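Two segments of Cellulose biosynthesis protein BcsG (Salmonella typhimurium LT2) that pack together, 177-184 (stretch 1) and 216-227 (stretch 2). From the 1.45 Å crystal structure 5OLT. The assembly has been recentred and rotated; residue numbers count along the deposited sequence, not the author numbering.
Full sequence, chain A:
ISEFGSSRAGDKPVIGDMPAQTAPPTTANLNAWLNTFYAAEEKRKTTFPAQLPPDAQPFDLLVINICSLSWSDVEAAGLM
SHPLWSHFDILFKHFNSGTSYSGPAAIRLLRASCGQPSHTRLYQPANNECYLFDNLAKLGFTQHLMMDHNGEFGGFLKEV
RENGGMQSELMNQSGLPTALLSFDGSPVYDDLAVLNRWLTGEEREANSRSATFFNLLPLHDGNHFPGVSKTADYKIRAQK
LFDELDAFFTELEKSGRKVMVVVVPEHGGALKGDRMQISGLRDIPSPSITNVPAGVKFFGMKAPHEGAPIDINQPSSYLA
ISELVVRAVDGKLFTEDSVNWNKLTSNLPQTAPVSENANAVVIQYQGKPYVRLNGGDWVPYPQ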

# COMPACT_ATOMS: atom_id res chain seq x y z
N PRO A 177 -19.97 -15.42 5.62
CA PRO A 177 -20.86 -15.34 4.47
C PRO A 177 -20.10 -15.03 3.18
O PRO A 177 -19.06 -14.35 3.21
N THR A 178 -20.57 -15.57 2.09
CA THR A 178 -19.99 -15.33 0.77
C THR A 178 -20.66 -14.11 0.14
O THR A 178 -21.91 -14.01 0.05
N ALA A 179 -19.84 -13.15 -0.28
CA ALA A 179 -20.34 -11.96 -0.97
C ALA A 179 -20.36 -12.12 -2.49
O ALA A 179 -21.30 -11.63 -3.17
N LEU A 180 -19.33 -12.77 -3.03
CA LEU A 180 -19.13 -12.95 -4.46
C LEU A 180 -18.54 -14.32 -4.70
O LEU A 180 -17.91 -14.90 -3.83
N LEU A 181 -18.71 -14.81 -5.91
CA LEU A 181 -17.87 -15.90 -6.41
C LEU A 181 -16.83 -15.36 -7.35
O LEU A 181 -17.11 -14.47 -8.18
N SER A 182 -15.61 -15.88 -7.21
CA SER A 182 -14.50 -15.24 -7.84
C SER A 182 -14.43 -15.75 -9.23
O SER A 182 -15.14 -16.69 -9.62
N PHE A 183 -13.64 -15.03 -10.01
CA PHE A 183 -13.29 -15.39 -11.38
C PHE A 183 -12.75 -16.84 -11.50
O PHE A 183 -12.82 -17.41 -12.58
N ASP A 184 -12.25 -17.41 -10.39
CA ASP A 184 -11.82 -18.84 -10.35
C ASP A 184 -12.87 -19.82 -9.73
O ASP A 184 -12.60 -21.00 -9.60
N LEU A 216 -7.75 -8.26 0.10
CA LEU A 216 -9.15 -8.22 -0.35
C LEU A 216 -9.26 -8.28 -1.86
O LEU A 216 -8.68 -7.45 -2.56
N LEU A 217 -10.08 -9.21 -2.34
CA LEU A 217 -10.26 -9.48 -3.76
C LEU A 217 -11.60 -9.04 -4.43
O LEU A 217 -11.78 -9.33 -5.61
N PRO A 218 -12.54 -8.35 -3.73
CA PRO A 218 -13.85 -8.22 -4.39
C PRO A 218 -13.84 -7.42 -5.70
O PRO A 218 -14.73 -7.63 -6.53
N LEU A 219 -12.87 -6.52 -5.87
CA LEU A 219 -12.86 -5.66 -7.06
C LEU A 219 -12.16 -6.32 -8.23
O LEU A 219 -12.11 -5.75 -9.31
N HIS A 220 -11.61 -7.54 -8.05
CA HIS A 220 -10.96 -8.22 -9.17
C HIS A 220 -11.95 -8.51 -10.30
O HIS A 220 -13.10 -8.84 -10.07
N ASP A 221 -11.47 -8.38 -11.55
CA ASP A 221 -12.29 -8.70 -12.71
C ASP A 221 -12.86 -10.14 -12.62
O ASP A 221 -12.22 -11.05 -12.08
N GLY A 222 -14.08 -10.31 -13.12
CA GLY A 222 -14.66 -11.65 -13.22
C GLY A 222 -15.46 -12.11 -12.02
O GLY A 222 -16.02 -13.19 -12.05
N ASN A 223 -15.49 -11.32 -10.95
CA ASN A 223 -16.27 -11.69 -9.77
C ASN A 223 -17.73 -11.43 -10.01
O ASN A 223 -18.12 -10.44 -10.64
N HIS A 224 -18.57 -12.33 -9.50
CA HIS A 224 -20.02 -12.22 -9.70
C HIS A 224 -20.80 -12.56 -8.44
O HIS A 224 -20.31 -13.26 -7.57
N PHE A 225 -22.02 -12.03 -8.33
CA PHE A 225 -22.90 -12.45 -7.24
C PHE A 225 -23.27 -13.93 -7.45
O PHE A 225 -23.35 -14.38 -8.60
N PRO A 226 -23.43 -14.71 -6.36
CA PRO A 226 -23.70 -16.14 -6.53
C PRO A 226 -24.94 -16.32 -7.38
O PRO A 226 -25.94 -15.65 -7.17
N GLY A 227 -24.86 -17.19 -8.35
CA GLY A 227 -25.99 -17.44 -9.26
C GLY A 227 -26.14 -16.48 -10.42
O GLY A 227 -26.97 -16.69 -11.29

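The contact is pinned by one antiparallel bridge in which L181 spends both its backbone groups on H224: L181 N gives its hydrogen to H224 O at 2.8 Å, and H224 N returns one to L181 O at 2.9 Å, both nearly straight. The carbonyls also collect CA-H...O contacts, L180 CA to H224 O and N223 CA to L181 O, each 3.3 Å.

Beyond the bridge a side chain takes over from the backbone. N223 (chi1 m) starts sideways but brings its end nearer, and its amide is used on both sides. N223 OD1 accepts from F183 N at 3.2 Å, while N223 ND2 turns back into its own stretch, donating to P218 O at 3.0 Å and weakly to L217 O at 2.9 Å. L217 O also takes the hydrogen of H220 N at 3.0 Å, closing the type I turn. One asparagine thus ties that turn to stretch 1.

F183 (chi1 p) lays its ring on that of H220 (chi1 t) in an offset stack, centroids 3.7 Å apart and planes at 14°. The CA-to-CB bonds of L217 and H220 point toward stretch 1, while that of F183 points sideways. The histidine can stack without leaving its nitrogens unpaired: H220 ND1 donates to D221 O at 2.7 Å, and H220 NE2 is bonded elsewhere in the structure. F183 CE1 also meets L217 CD2 at 3.7 Å. G222 passes close to this ring's stem; an ideal CB there would clash with F183 CB, and its backbone angles alone call for glycine.

L180 (m, t) is buried, its CD1 3.7 Å from P218 CB and its CD2 3.7 Å from F225 CD1. L181 (m, t) lies sideways, its CB 3.5 Å from H224 NE2 and its CG 4.4 Å from P226 CG. H224 (chi1 p) folds its ring back over L181 O, and its ND1 donates weakly to G222 O at 3.4 Å.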

# COMPACT_ATOMS: atom_id res chain seq x y z
CB PRO A 177 -21.83 -14.21 4.82
CG PRO A 177 -21.19 -13.44 5.89
CD PRO A 177 -20.12 -14.25 6.52
CB THR A 178 -20.22 -16.57 -0.09
OG1 THR A 178 -19.41 -17.62 0.44
CG2 THR A 178 -19.80 -16.35 -1.54
CB ALA A 179 -19.47 -10.80 -0.60
CB LEU A 180 -18.15 -11.89 -5.04
CG LEU A 180 -18.61 -10.43 -4.94
CD1 LEU A 180 -17.40 -9.49 -5.03
CD2 LEU A 180 -19.63 -10.11 -6.03
CB LEU A 181 -18.71 -17.01 -7.06
CG LEU A 181 -19.61 -17.69 -6.03
CD1 LEU A 181 -20.47 -18.74 -6.76
CD2 LEU A 181 -18.88 -18.32 -4.82
CB SER A 182 -13.18 -15.42 -7.07
OG SER A 182 -12.76 -16.76 -7.15
CB PHE A 183 -12.25 -14.38 -11.90
CG PHE A 183 -11.05 -14.24 -11.00
CD1 PHE A 183 -11.11 -13.43 -9.84
CD2 PHE A 183 -9.88 -14.93 -11.29
CE1 PHE A 183 -10.01 -13.33 -8.99
CE2 PHE A 183 -8.77 -14.82 -10.45
CZ PHE A 183 -8.83 -14.01 -9.30
CB ASP A 184 -10.39 -19.01 -9.74
CG ASP A 184 -10.39 -19.21 -8.19
OD1 ASP A 184 -11.39 -18.90 -7.52
OD2 ASP A 184 -9.35 -19.69 -7.63
CB LEU A 216 -9.84 -6.88 0.07
CG LEU A 216 -10.00 -6.64 1.55
CD1 LEU A 216 -8.68 -6.21 2.16
CD2 LEU A 216 -11.06 -5.57 1.78
CB LEU A 217 -10.15 -11.03 -3.91
CG LEU A 217 -9.67 -11.57 -5.24
CD1 LEU A 217 -8.23 -11.13 -5.50
CD2 LEU A 217 -9.77 -13.10 -5.26
CB PRO A 218 -14.71 -7.53 -3.34
CG PRO A 218 -13.74 -6.72 -2.55
CD PRO A 218 -12.52 -7.63 -2.44
CB LEU A 219 -12.22 -4.31 -6.73
CG LEU A 219 -12.87 -3.60 -5.55
CD1 LEU A 219 -12.20 -2.23 -5.40
CD2 LEU A 219 -14.40 -3.47 -5.65
CB HIS A 220 -10.33 -9.52 -8.70
CG HIS A 220 -9.37 -10.13 -9.70
ND1 HIS A 220 -9.78 -10.71 -10.90
CD2 HIS A 220 -8.03 -10.26 -9.67
CE1 HIS A 220 -8.73 -11.20 -11.53
NE2 HIS A 220 -7.65 -10.95 -10.80
CB ASP A 221 -11.47 -8.53 -13.99
CG ASP A 221 -12.34 -8.26 -15.21
OD1 ASP A 221 -13.61 -8.16 -15.09
OD2 ASP A 221 -11.73 -8.15 -16.30
CB ASN A 223 -15.84 -10.87 -8.56
CG ASN A 223 -14.46 -11.25 -8.05
OD1 ASN A 223 -13.87 -12.27 -8.47
ND2 ASN A 223 -13.93 -10.44 -7.16
CB HIS A 224 -20.46 -13.10 -10.85
CG HIS A 224 -20.00 -14.52 -10.75
ND1 HIS A 224 -18.75 -14.93 -11.18
CD2 HIS A 224 -20.62 -15.63 -10.26
CE1 HIS A 224 -18.62 -16.23 -10.96
NE2 HIS A 224 -19.73 -16.68 -10.40
CB PHE A 225 -24.15 -11.59 -7.18
CG PHE A 225 -23.87 -10.18 -6.80
CD1 PHE A 225 -23.30 -9.87 -5.56
CD2 PHE A 225 -24.15 -9.14 -7.69
CE1 PHE A 225 -23.04 -8.54 -5.22
CE2 PHE A 225 -23.90 -7.81 -7.34
CZ PHE A 225 -23.33 -7.52 -6.12
CB PRO A 226 -23.92 -16.63 -5.10
CG PRO A 226 -23.07 -15.70 -4.27
CD PRO A 226 -23.19 -14.35 -4.94